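Local coordinates for protein dihydropteroate synthase (Clostridioides difficile, PDB 6PZ2) that catalyses the folate-pathway step that joins p-aminobenzoate to a dihydropterin pyrophosphate to make dihydropteroate, the step targeted by sulfonamides in this enzyme family, at residues Gly116-Lys121 and Lys154-Val159; Thr143-Asp148 and Phe186-Glu191; Val169-Ile174 and Leu202-Leu207; Thr234-Ile239 and Arg259-Ile264. All blocks are in the same frame, centred on the assembly; numbering follows the deposited sequence.

Interaction 1: Gly116-Lys121 and Lys154-Val159; sequences GLRKDK and KDFFKV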
# COMPACT_ATOMS: atom_id res chain seq x y z
N GLY A 116 -12.52 -5.26 -24.60
CA GLY A 116 -12.78 -3.85 -24.85
C GLY A 116 -13.61 -3.64 -26.11
O GLY A 116 -13.37 -2.69 -26.87
N LEU A 117 -14.59 -4.53 -26.27
CA LEU A 117 -15.62 -4.54 -27.27
C LEU A 117 -15.03 -5.06 -28.59
O LEU A 117 -15.73 -4.98 -29.56
CB LEU A 117 -16.23 -3.15 -27.50
CG LEU A 117 -16.73 -2.43 -26.26
CD1 LEU A 117 -17.27 -1.07 -26.65
CD2 LEU A 117 -17.80 -3.23 -25.55
N ARG A 118 -13.82 -5.57 -28.63
CA ARG A 118 -13.23 -5.92 -29.94
C ARG A 118 -13.42 -7.40 -30.30
O ARG A 118 -13.07 -7.77 -31.39
CB ARG A 118 -11.72 -5.70 -29.96
CG ARG A 118 -11.26 -4.27 -29.67
CD ARG A 118 -12.00 -3.17 -30.39
NE ARG A 118 -11.49 -1.84 -30.09
CZ ARG A 118 -10.33 -1.39 -30.54
NH1 ARG A 118 -9.66 -2.07 -31.46
NH2 ARG A 118 -9.81 -0.28 -30.02
N LYS A 119 -13.80 -8.28 -29.39
CA LYS A 119 -13.79 -9.68 -29.76
C LYS A 119 -15.16 -10.07 -30.29
O LYS A 119 -15.24 -11.00 -31.04
CB LYS A 119 -13.42 -10.61 -28.60
CG LYS A 119 -12.48 -11.75 -28.98
CD LYS A 119 -11.48 -11.35 -30.05
CE LYS A 119 -10.04 -11.75 -29.81
NZ LYS A 119 -9.12 -10.89 -30.60
N ASP A 120 -16.22 -9.38 -29.92
CA ASP A 120 -17.51 -9.72 -30.40
C ASP A 120 -18.16 -8.46 -30.98
O ASP A 120 -18.49 -7.52 -30.22
CB ASP A 120 -18.35 -10.34 -29.26
CG ASP A 120 -19.66 -10.98 -29.70
OD1 ASP A 120 -20.33 -10.42 -30.59
OD2 ASP A 120 -20.04 -12.01 -29.09
N LYS A 121 -18.41 -8.48 -32.29
CA LYS A 121 -18.95 -7.30 -32.97
C LYS A 121 -20.33 -6.95 -32.39
O LYS A 121 -20.73 -5.80 -32.51
CB LYS A 121 -19.01 -7.49 -34.49
CG LYS A 121 -17.70 -7.87 -35.16
CD LYS A 121 -17.59 -7.53 -36.64
CE LYS A 121 -18.62 -8.21 -37.53
NZ LYS A 121 -18.40 -9.67 -37.66
N LYS A 154 -4.36 4.62 -25.09
CA LYS A 154 -5.36 5.68 -25.21
C LYS A 154 -6.04 5.65 -26.58
O LYS A 154 -7.24 5.94 -26.68
CB LYS A 154 -4.72 7.06 -24.99
CG LYS A 154 -4.45 7.41 -23.53
CD LYS A 154 -3.68 8.71 -23.44
CE LYS A 154 -3.65 9.32 -22.06
NZ LYS A 154 -3.05 10.67 -22.12
N ASP A 155 -5.28 5.35 -27.63
CA ASP A 155 -5.83 5.24 -28.99
C ASP A 155 -6.90 4.14 -29.02
O ASP A 155 -8.00 4.30 -29.59
CB ASP A 155 -4.73 4.90 -30.01
CG ASP A 155 -3.81 6.05 -30.38
OD1 ASP A 155 -4.16 7.20 -30.07
OD2 ASP A 155 -2.74 5.80 -30.97
N PHE A 156 -6.56 3.01 -28.40
CA PHE A 156 -7.43 1.86 -28.31
C PHE A 156 -8.72 2.24 -27.59
O PHE A 156 -9.80 1.93 -28.07
CB PHE A 156 -6.71 0.72 -27.59
CG PHE A 156 -7.53 -0.51 -27.33
CD1 PHE A 156 -7.32 -1.66 -28.08
CD2 PHE A 156 -8.46 -0.54 -26.30
CE1 PHE A 156 -8.07 -2.80 -27.83
CE2 PHE A 156 -9.23 -1.67 -26.07
CZ PHE A 156 -9.02 -2.80 -26.83
N PHE A 157 -8.60 2.97 -26.48
CA PHE A 157 -9.81 3.39 -25.78
C PHE A 157 -10.68 4.29 -26.66
O PHE A 157 -11.90 4.22 -26.58
CB PHE A 157 -9.49 4.12 -24.48
CG PHE A 157 -8.94 3.23 -23.39
CD1 PHE A 157 -8.04 3.74 -22.47
CD2 PHE A 157 -9.35 1.92 -23.26
CE1 PHE A 157 -7.54 2.95 -21.45
CE2 PHE A 157 -8.87 1.13 -22.23
CZ PHE A 157 -7.97 1.65 -21.33
N LYS A 158 -10.06 5.14 -27.46
CA LYS A 158 -10.80 6.09 -28.27
C LYS A 158 -11.65 5.34 -29.29
O LYS A 158 -12.81 5.65 -29.49
CB LYS A 158 -9.87 7.02 -29.05
CG LYS A 158 -9.96 8.48 -28.63
CD LYS A 158 -9.72 8.73 -27.15
CE LYS A 158 -9.47 10.20 -26.86
NZ LYS A 158 -8.14 10.61 -27.38
N VAL A 159 -11.04 4.36 -29.92
CA VAL A 159 -11.77 3.55 -30.89
C VAL A 159 -12.92 2.78 -30.22
O VAL A 159 -14.02 2.74 -30.75
CB VAL A 159 -10.80 2.59 -31.59
CG1 VAL A 159 -11.56 1.54 -32.38
CG2 VAL A 159 -9.80 3.35 -32.46
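The guanidinium of Arg118 slides between two side chains of helix 149-166, with the ring of Phe156 over one of its faces and a methyl of Val159 over the other. On the Phe156 side the two flat groups are nearly parallel, their planes 18° apart and their centres separated by 4.0 Å, so the pair is both a stack and a cation-pi contact. NH2 lies above the rim of the ring, with Arg118 NH2 3.4 Å from Phe156 CD1. On the opposite face Val159 CG1 sits 3.7 Å from Arg118 CZ, its side chain set roughly perpendicular to the arginine. The edge of the guanidinium is used as well: Arg118 NH2 donates to Phe156 O over 2.9 Å, in the guanidinium plane but rather bent, at 133° at the hydrogen. One residue thus offers the arginine both a ring and a carbonyl. With CG of Phe156 anti to its backbone N (chi1 176°), the ring is carried back toward the loop and over the guanidinium, while a bend at chi2 of Arg118 brings its planar end alongside the helix. Ser160, just past Val159, is hydrogen-bonded to Arg118 NE and to Gly116 O, so the bonds to the helix help fix the rotation of the guanidinium. Phe156 also meets His138 edge-to-face. This cation-pi stack, backed by a methyl, fastens the loop after strand 110-113 to helix 149-166 in the TIM-barrel fold of the pterin-binding enzyme family.

Interaction 2: Thr143-Asp148 and Phe186-Glu191; sequences TNYDKD and FEQNIE. With SO4 (sulfate ion), chain E.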
# COMPACT_ATOMS: atom_id res chain seq x y z
N THR A 143 3.21 -8.62 -27.22
CA THR A 143 3.73 -7.51 -26.43
C THR A 143 4.42 -6.47 -27.32
O THR A 143 5.26 -5.74 -26.81
CB THR A 143 4.68 -8.03 -25.36
OG1 THR A 143 5.77 -8.66 -26.04
CG2 THR A 143 4.03 -9.01 -24.41
N ASN A 144 4.03 -6.33 -28.58
CA ASN A 144 4.70 -5.36 -29.44
C ASN A 144 3.87 -4.08 -29.52
O ASN A 144 2.66 -4.08 -29.65
CB ASN A 144 5.02 -5.89 -30.84
CG ASN A 144 5.72 -4.83 -31.65
OD1 ASN A 144 5.08 -4.11 -32.43
ND2 ASN A 144 7.01 -4.63 -31.40
N TYR A 145 4.55 -2.95 -29.39
CA TYR A 145 3.93 -1.64 -29.46
C TYR A 145 4.83 -0.75 -30.33
O TYR A 145 5.96 -0.54 -29.97
CB TYR A 145 3.78 -1.04 -28.06
CG TYR A 145 2.77 -1.75 -27.20
CD1 TYR A 145 1.45 -1.32 -27.16
CD2 TYR A 145 3.11 -2.87 -26.48
CE1 TYR A 145 0.49 -1.98 -26.41
CE2 TYR A 145 2.17 -3.55 -25.72
CZ TYR A 145 0.86 -3.10 -25.69
OH TYR A 145 -0.07 -3.79 -24.99
N ASP A 146 4.34 -0.23 -31.45
CA ASP A 146 5.13 0.63 -32.33
C ASP A 146 5.14 2.06 -31.79
O ASP A 146 6.08 2.76 -32.07
CB ASP A 146 4.60 0.68 -33.76
CG ASP A 146 4.64 -0.65 -34.51
OD1 ASP A 146 5.52 -1.48 -34.20
OD2 ASP A 146 3.79 -0.82 -35.40
N LYS A 147 4.08 2.50 -31.13
CA LYS A 147 4.04 3.77 -30.43
C LYS A 147 4.32 3.57 -28.94
O LYS A 147 4.28 2.47 -28.42
CB LYS A 147 2.65 4.39 -30.43
CG LYS A 147 2.01 4.67 -31.78
CD LYS A 147 0.62 5.25 -31.61
CE LYS A 147 -0.07 5.57 -32.92
NZ LYS A 147 -0.78 6.87 -32.84
N ASP A 148 4.53 4.69 -28.27
CA ASP A 148 4.48 4.79 -26.83
C ASP A 148 3.31 3.94 -26.31
O ASP A 148 2.16 4.10 -26.77
CB ASP A 148 4.36 6.26 -26.40
CG ASP A 148 4.18 6.42 -24.90
OD1 ASP A 148 5.17 6.26 -24.18
OD2 ASP A 148 3.03 6.64 -24.47
N PHE A 186 6.57 -7.71 -18.32
CA PHE A 186 6.87 -7.20 -16.98
C PHE A 186 7.13 -5.69 -17.03
O PHE A 186 6.46 -4.89 -16.36
CB PHE A 186 8.06 -7.94 -16.35
CG PHE A 186 8.46 -7.33 -15.03
CD1 PHE A 186 7.63 -7.47 -13.92
CD2 PHE A 186 9.59 -6.54 -14.93
CE1 PHE A 186 7.96 -6.87 -12.72
CE2 PHE A 186 9.93 -5.97 -13.72
CZ PHE A 186 9.11 -6.12 -12.63
N GLU A 187 8.04 -5.31 -17.91
CA GLU A 187 8.49 -3.93 -17.97
C GLU A 187 7.34 -3.02 -18.42
O GLU A 187 7.27 -1.86 -18.03
CB GLU A 187 9.70 -3.84 -18.90
CG GLU A 187 10.99 -4.11 -18.14
CD GLU A 187 12.15 -4.66 -18.94
OE1 GLU A 187 12.02 -4.79 -20.18
OE2 GLU A 187 13.19 -4.97 -18.31
N GLN A 188 6.51 -3.53 -19.32
CA GLN A 188 5.43 -2.72 -19.85
C GLN A 188 4.37 -2.57 -18.75
O GLN A 188 3.78 -1.51 -18.61
CB GLN A 188 4.85 -3.36 -21.11
CG GLN A 188 5.85 -3.37 -22.27
CD GLN A 188 5.51 -4.35 -23.37
OE1 GLN A 188 4.89 -5.39 -23.16
NE2 GLN A 188 5.92 -4.02 -24.59
N ASN A 189 4.14 -3.65 -18.01
CA ASN A 189 3.17 -3.60 -16.92
C ASN A 189 3.60 -2.56 -15.87
O ASN A 189 2.78 -1.73 -15.40
CB ASN A 189 2.99 -4.97 -16.28
CG ASN A 189 2.13 -5.90 -17.11
OD1 ASN A 189 1.10 -5.47 -17.61
ND2 ASN A 189 2.56 -7.14 -17.27
N ILE A 190 4.90 -2.61 -15.52
CA ILE A 190 5.52 -1.64 -14.59
C ILE A 190 5.34 -0.21 -15.11
O ILE A 190 4.92 0.75 -14.40
CB ILE A 190 7.00 -2.01 -14.34
CG1 ILE A 190 7.11 -3.29 -13.51
CG2 ILE A 190 7.79 -0.87 -13.72
CD1 ILE A 190 6.45 -3.22 -12.16
N GLU A 191 5.61 -0.07 -16.39
CA GLU A 191 5.55 1.25 -16.97
C GLU A 191 4.13 1.81 -16.94
O GLU A 191 3.91 3.01 -16.66
CB GLU A 191 6.04 1.19 -18.42
CG GLU A 191 5.86 2.55 -19.08
CD GLU A 191 6.65 2.82 -20.33
OE1 GLU A 191 7.25 1.86 -20.88
OE2 GLU A 191 6.60 3.99 -20.78
S SO4 E . 0.69 0.61 -31.88
O1 SO4 E . 1.47 0.78 -33.13
O2 SO4 E . -0.13 -0.61 -32.01
O3 SO4 E . 1.59 0.38 -30.71
O4 SO4 E . -0.15 1.83 -31.70
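At the surface of the TIM barrel, a loop following strand 133-137 is pinned to the beginning of helix 186-195 by the amide of Gln188. Its NE2 donates to Thr143 O over 2.9 Å, and the bond is almost straight, 176° at the hydrogen, with the acceptor in the amide plane. The other end of the amide is engaged too: Gln188 OE1 comes 3.4 Å from Thr143 CB and accepts a hydrogen bond from Asp185 N, so both ends hold the group in its orientation. An extended chain beyond CG carries the amide across to the loop. There it also meets Tyr145, whose ring plane is nearly perpendicular to it, with Gln188 NE2 3.6 Å from Tyr145 CD2; the tyrosine hydroxyl is bonded to Gly183 O. About one helical turn further on, Glu191 OE2 is 4.3 Å from Asp148 OD1, and Arg195 makes salt bridges to both, which probably offsets their repulsion. O3 of a sulfate, likely picked up during crystallisation, accepts a hydrogen bond from Lys147 N over 3.3 Å; the ion is also bonded by Ser152 OG. Asp148 is the N-cap of helix 149-166, and the beta-alpha loop that ends there is held to helix 186-195 through Gln188.

Interaction 3: Val169-Ile174 and Leu202-Leu207; sequences VKKEKI and LGYPIL. With SO4 (sulfate ion), chain I.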
# COMPACT_ATOMS: atom_id res chain seq x y z
N VAL A 169 -24.46 3.81 -26.55
CA VAL A 169 -24.03 3.72 -25.16
C VAL A 169 -23.78 5.13 -24.62
O VAL A 169 -23.06 5.92 -25.20
CB VAL A 169 -22.77 2.85 -25.04
CG1 VAL A 169 -22.28 2.82 -23.61
CG2 VAL A 169 -23.01 1.43 -25.56
N LYS A 170 -24.35 5.49 -23.49
CA LYS A 170 -24.04 6.81 -22.92
C LYS A 170 -22.60 6.85 -22.35
O LYS A 170 -22.07 5.87 -21.80
CB LYS A 170 -25.10 7.14 -21.87
CG LYS A 170 -26.44 7.52 -22.48
CD LYS A 170 -27.53 7.73 -21.47
CE LYS A 170 -28.06 6.43 -20.92
NZ LYS A 170 -28.98 6.67 -19.78
N LYS A 171 -21.98 8.01 -22.46
CA LYS A 171 -20.61 8.25 -21.98
C LYS A 171 -20.51 7.94 -20.48
O LYS A 171 -19.53 7.38 -20.05
CB LYS A 171 -20.19 9.69 -22.25
CG LYS A 171 -19.52 9.88 -23.61
CD LYS A 171 -19.37 11.32 -24.05
CE LYS A 171 -18.63 11.40 -25.37
NZ LYS A 171 -18.34 12.81 -25.75
N GLU A 172 -21.55 8.22 -19.72
CA GLU A 172 -21.49 8.05 -18.29
C GLU A 172 -21.49 6.56 -17.94
O GLU A 172 -21.37 6.22 -16.77
CB GLU A 172 -22.70 8.74 -17.66
CG GLU A 172 -23.94 7.90 -17.79
CD GLU A 172 -25.24 8.67 -17.72
OE1 GLU A 172 -25.43 9.56 -18.57
OE2 GLU A 172 -26.04 8.38 -16.81
N LYS A 173 -21.65 5.65 -18.90
CA LYS A 173 -21.75 4.25 -18.56
C LYS A 173 -20.38 3.58 -18.68
O LYS A 173 -20.28 2.38 -18.41
CB LYS A 173 -22.66 3.49 -19.52
CG LYS A 173 -24.11 3.91 -19.48
CD LYS A 173 -24.73 3.69 -18.13
CE LYS A 173 -26.21 3.95 -18.20
NZ LYS A 173 -26.90 3.19 -17.13
N ILE A 174 -19.40 4.31 -19.18
CA ILE A 174 -18.13 3.70 -19.52
C ILE A 174 -17.10 3.91 -18.39
O ILE A 174 -17.01 4.97 -17.76
CB ILE A 174 -17.59 4.25 -20.84
CG1 ILE A 174 -18.53 3.85 -21.99
CG2 ILE A 174 -16.16 3.79 -21.10
CD1 ILE A 174 -18.24 4.59 -23.27
N LEU A 202 -8.50 11.24 -20.28
CA LEU A 202 -9.62 10.86 -21.14
C LEU A 202 -10.93 11.23 -20.44
O LEU A 202 -11.91 11.35 -21.11
CB LEU A 202 -9.59 9.37 -21.49
CG LEU A 202 -8.33 8.90 -22.21
CD1 LEU A 202 -8.35 7.40 -22.46
CD2 LEU A 202 -8.15 9.63 -23.52
N GLY A 203 -10.97 11.45 -19.13
CA GLY A 203 -12.20 11.95 -18.49
C GLY A 203 -13.10 10.84 -17.95
O GLY A 203 -14.18 11.15 -17.46
N TYR A 204 -12.69 9.57 -17.99
CA TYR A 204 -13.56 8.42 -17.63
C TYR A 204 -13.08 7.79 -16.31
O TYR A 204 -11.89 7.81 -16.03
CB TYR A 204 -13.53 7.35 -18.74
CG TYR A 204 -14.25 7.79 -19.99
CD1 TYR A 204 -15.62 7.64 -20.13
CD2 TYR A 204 -13.55 8.41 -21.02
CE1 TYR A 204 -16.29 8.09 -21.26
CE2 TYR A 204 -14.21 8.87 -22.15
CZ TYR A 204 -15.58 8.72 -22.27
OH TYR A 204 -16.20 9.19 -23.39
N PRO A 205 -14.00 7.18 -15.55
CA PRO A 205 -13.65 6.39 -14.38
C PRO A 205 -12.67 5.27 -14.78
O PRO A 205 -12.69 4.83 -15.93
CB PRO A 205 -14.95 5.80 -13.85
CG PRO A 205 -16.04 6.66 -14.45
CD PRO A 205 -15.45 7.13 -15.76
N ILE A 206 -11.78 4.89 -13.86
CA ILE A 206 -10.74 3.89 -14.18
C ILE A 206 -10.87 2.71 -13.22
O ILE A 206 -11.13 2.90 -12.02
CB ILE A 206 -9.34 4.53 -14.09
CG1 ILE A 206 -9.20 5.63 -15.15
CG2 ILE A 206 -8.22 3.49 -14.21
CD1 ILE A 206 -8.09 6.61 -14.85
N LEU A 207 -10.70 1.52 -13.77
CA LEU A 207 -10.69 0.30 -13.03
C LEU A 207 -9.34 -0.38 -13.21
O LEU A 207 -8.79 -0.40 -14.33
CB LEU A 207 -11.83 -0.61 -13.51
CG LEU A 207 -12.07 -1.89 -12.70
CD1 LEU A 207 -13.52 -2.32 -12.82
CD2 LEU A 207 -11.18 -3.01 -13.19
S SO4 I . -30.38 4.45 -17.51
O1 SO4 I . -31.66 3.87 -17.99
O2 SO4 I . -29.27 3.64 -18.06
O3 SO4 I . -30.37 4.47 -16.02
O4 SO4 I . -30.19 5.81 -18.06
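The hydroxyl end of Tyr204 rests against the aliphatic part of Lys171, with Tyr204 OH 3.4 Å from Lys171 CG. The lysine chain, extended beyond CG, runs past this oxygen at a slant, and its CD and CE stay close to it as well. Backbone oxygens line one edge of the ring: Lys171 O lies near the ring plane, 3.5 Å from Tyr204 CE1, and Ile174 O is 3.8 Å from Tyr204 CD1. Ile174 CB packs 4.0 Å from Tyr204 CD1, near the same edge but well out of the ring plane. Pro205 continues the contact, its CD 3.3 Å from Ile174 O. No hydrogen bond joins the two segments, so the fit rests on packing. Tyr204 CG lies anti to its own carbonyl carbon (chi1 -71°), which sends the ring across toward the short 3-10 turn at 171-173.

Both segments are loops that run into strands of the parallel sheet of the TIM barrel: Ile174 begins strand 174-177, and Leu207 begins strand 207-208. The contact therefore lies at the end of the barrel where strands begin, and Leu207, at the far end of its segment, belongs to the pteroic acid pocket.

Further out, the backbones of Pro205 and Leu207 are hydrogen-bonded to Leu176, which fixes the approach of this loop to strand 174-177. Ile161 of helix 149-166 packs on Tyr204, while Ile174 also touches Val134 and Ile136 of strand 133-137. Lys173, whose CB is directed away from the segment of Tyr204, donates through NZ to O2 of a sulfate and also to Asp131 O.

Interaction 4: Thr234-Ile239 and Arg259-Ile264; sequences TTVLGI and RMTDAI. With SO4 (sulfate ion), chain H.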
# COMPACT_ATOMS: atom_id res chain seq x y z
N THR A 234 -0.24 -1.78 -5.28
CA THR A 234 -0.77 -1.27 -6.55
C THR A 234 -2.16 -0.64 -6.35
O THR A 234 -2.52 0.33 -7.01
CB THR A 234 -0.83 -2.37 -7.61
OG1 THR A 234 -1.76 -3.36 -7.16
CG2 THR A 234 0.52 -3.03 -7.83
N THR A 235 -2.95 -1.19 -5.45
CA THR A 235 -4.22 -0.54 -5.10
C THR A 235 -3.96 0.90 -4.66
O THR A 235 -4.62 1.84 -5.10
CB THR A 235 -4.95 -1.32 -4.02
OG1 THR A 235 -5.48 -2.51 -4.60
CG2 THR A 235 -6.09 -0.56 -3.37
N VAL A 236 -2.99 1.08 -3.79
CA VAL A 236 -2.73 2.39 -3.13
C VAL A 236 -2.22 3.41 -4.15
O VAL A 236 -2.70 4.55 -4.23
CB VAL A 236 -1.75 2.20 -1.95
CG1 VAL A 236 -1.21 3.51 -1.39
CG2 VAL A 236 -2.43 1.42 -0.84
N LEU A 237 -1.25 2.99 -4.95
CA LEU A 237 -0.67 3.82 -5.99
C LEU A 237 -1.73 4.14 -7.05
O LEU A 237 -1.77 5.26 -7.58
CB LEU A 237 0.53 3.09 -6.60
CG LEU A 237 1.69 2.86 -5.63
CD1 LEU A 237 2.74 1.92 -6.21
CD2 LEU A 237 2.34 4.18 -5.24
N GLY A 238 -2.54 3.13 -7.37
CA GLY A 238 -3.59 3.30 -8.35
C GLY A 238 -4.53 4.39 -7.91
O GLY A 238 -4.83 5.32 -8.67
N ILE A 239 -4.99 4.32 -6.68
CA ILE A 239 -5.95 5.33 -6.21
C ILE A 239 -5.30 6.71 -6.31
O ILE A 239 -5.90 7.64 -6.79
CB ILE A 239 -6.40 5.09 -4.77
CG1 ILE A 239 -7.18 3.78 -4.66
CG2 ILE A 239 -7.21 6.29 -4.26
CD1 ILE A 239 -7.21 3.21 -3.25
N ARG A 259 -9.22 2.90 2.04
CA ARG A 259 -9.77 3.96 2.92
C ARG A 259 -8.65 4.87 3.43
O ARG A 259 -8.83 6.06 3.48
CB ARG A 259 -10.50 3.31 4.10
CG ARG A 259 -11.82 2.69 3.67
CD ARG A 259 -12.61 2.19 4.85
NE ARG A 259 -13.91 1.71 4.44
CZ ARG A 259 -14.74 1.03 5.22
NH1 ARG A 259 -15.93 0.67 4.77
NH2 ARG A 259 -14.39 0.73 6.47
N MET A 260 -7.47 4.30 3.69
CA MET A 260 -6.37 5.08 4.20
C MET A 260 -5.92 6.01 3.08
O MET A 260 -5.75 7.20 3.29
CB MET A 260 -5.22 4.19 4.70
CG MET A 260 -4.16 4.97 5.48
SD MET A 260 -4.86 5.74 6.98
CE MET A 260 -3.99 7.31 6.99
N THR A 261 -5.83 5.48 1.86
CA THR A 261 -5.42 6.30 0.75
C THR A 261 -6.49 7.36 0.43
O THR A 261 -6.17 8.51 0.13
CB THR A 261 -5.13 5.41 -0.47
OG1 THR A 261 -4.34 4.28 -0.09
CG2 THR A 261 -4.45 6.20 -1.56
N ASP A 262 -7.76 6.97 0.49
CA ASP A 262 -8.85 7.93 0.22
C ASP A 262 -8.72 9.10 1.21
O ASP A 262 -8.88 10.25 0.82
CB ASP A 262 -10.26 7.33 0.36
CG ASP A 262 -10.65 6.32 -0.72
OD1 ASP A 262 -9.98 6.32 -1.80
OD2 ASP A 262 -11.58 5.52 -0.44
N ALA A 263 -8.44 8.81 2.48
CA ALA A 263 -8.39 9.88 3.51
C ALA A 263 -7.25 10.86 3.21
O ALA A 263 -7.37 12.04 3.47
CB ALA A 263 -8.25 9.27 4.88
N ILE A 264 -6.18 10.41 2.56
CA ILE A 264 -5.06 11.30 2.25
C ILE A 264 -5.32 12.11 0.96
O ILE A 264 -4.95 13.27 0.91
CB ILE A 264 -3.76 10.47 2.15
CG1 ILE A 264 -3.41 9.79 3.47
CG2 ILE A 264 -2.60 11.30 1.62
CD1 ILE A 264 -2.36 8.70 3.34
S SO4 H . -17.68 -0.43 8.09
O1 SO4 H . -18.43 0.32 7.04
O2 SO4 H . -17.07 -1.69 7.55
O3 SO4 H . -16.65 0.50 8.59
O4 SO4 H . -18.59 -0.78 9.22
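Two helical segments, 234-239 and 259-264, run in nearly the same direction, their axes 24° apart and 9.5 Å distant at closest approach, with Val236 and Thr261 nearest along the backbones. Thr261 makes most of the contact from its helix. Its OG1 is set against both methyls of Val236, with Val236 CG1 3.5 Å from Thr261 OG1, yet this oxygen is hydrogen-bonded within its own helix to Ala257 O. The methyl branch sits between the two residues opposite: Thr261 CG2 lies 3.6 Å from Val236 O and 3.9 Å from Ile239 CG2. It is the torsion that divides the branches in this way, with OG1 anti to the carbonyl carbon and CG2 anti to the backbone N (chi1 -45°). Ile239 CG2 also reaches Asp262 OD1 at 3.7 Å, the two side chains crossing at about a right angle. That carboxylate oxygen is taken up by Thr12 OG1 and by a salt bridge to Arg266 NE. Away from the contact, Arg259 NH2 donates over 3.1 Å to O3 of a sulfate. Helices 228-240 and 251-265 flank strand 245-248 in the sequence, packing side by side on the outside of the barrel; the second subunit packs against the pair, where Leu237 of the neighbouring subunit touches Val236 and Ile264.

In the fold
From the N terminus, the chain first reaches interaction 1, which closes a 32-residue span between the loop after strand 110-113 and helix 149-166. Interaction 2 opens within that span, before helix 149-166, and closes beyond it on helix 186-195, so the two cross; a salt bridge from Asp155 to Lys147 joins them. Interaction 3 opens after helix 149-166 and crosses interaction 2, yet follows interaction 1 in series; Leu202 packs on Phe157 and Lys158 of that helix. Interaction 4 comes last, in series with all the others, and ties the final two long helices together near the subunit interface. Interactions 1 to 3 tie neighbouring parts of the barrel wall, all three touching helix 149-166.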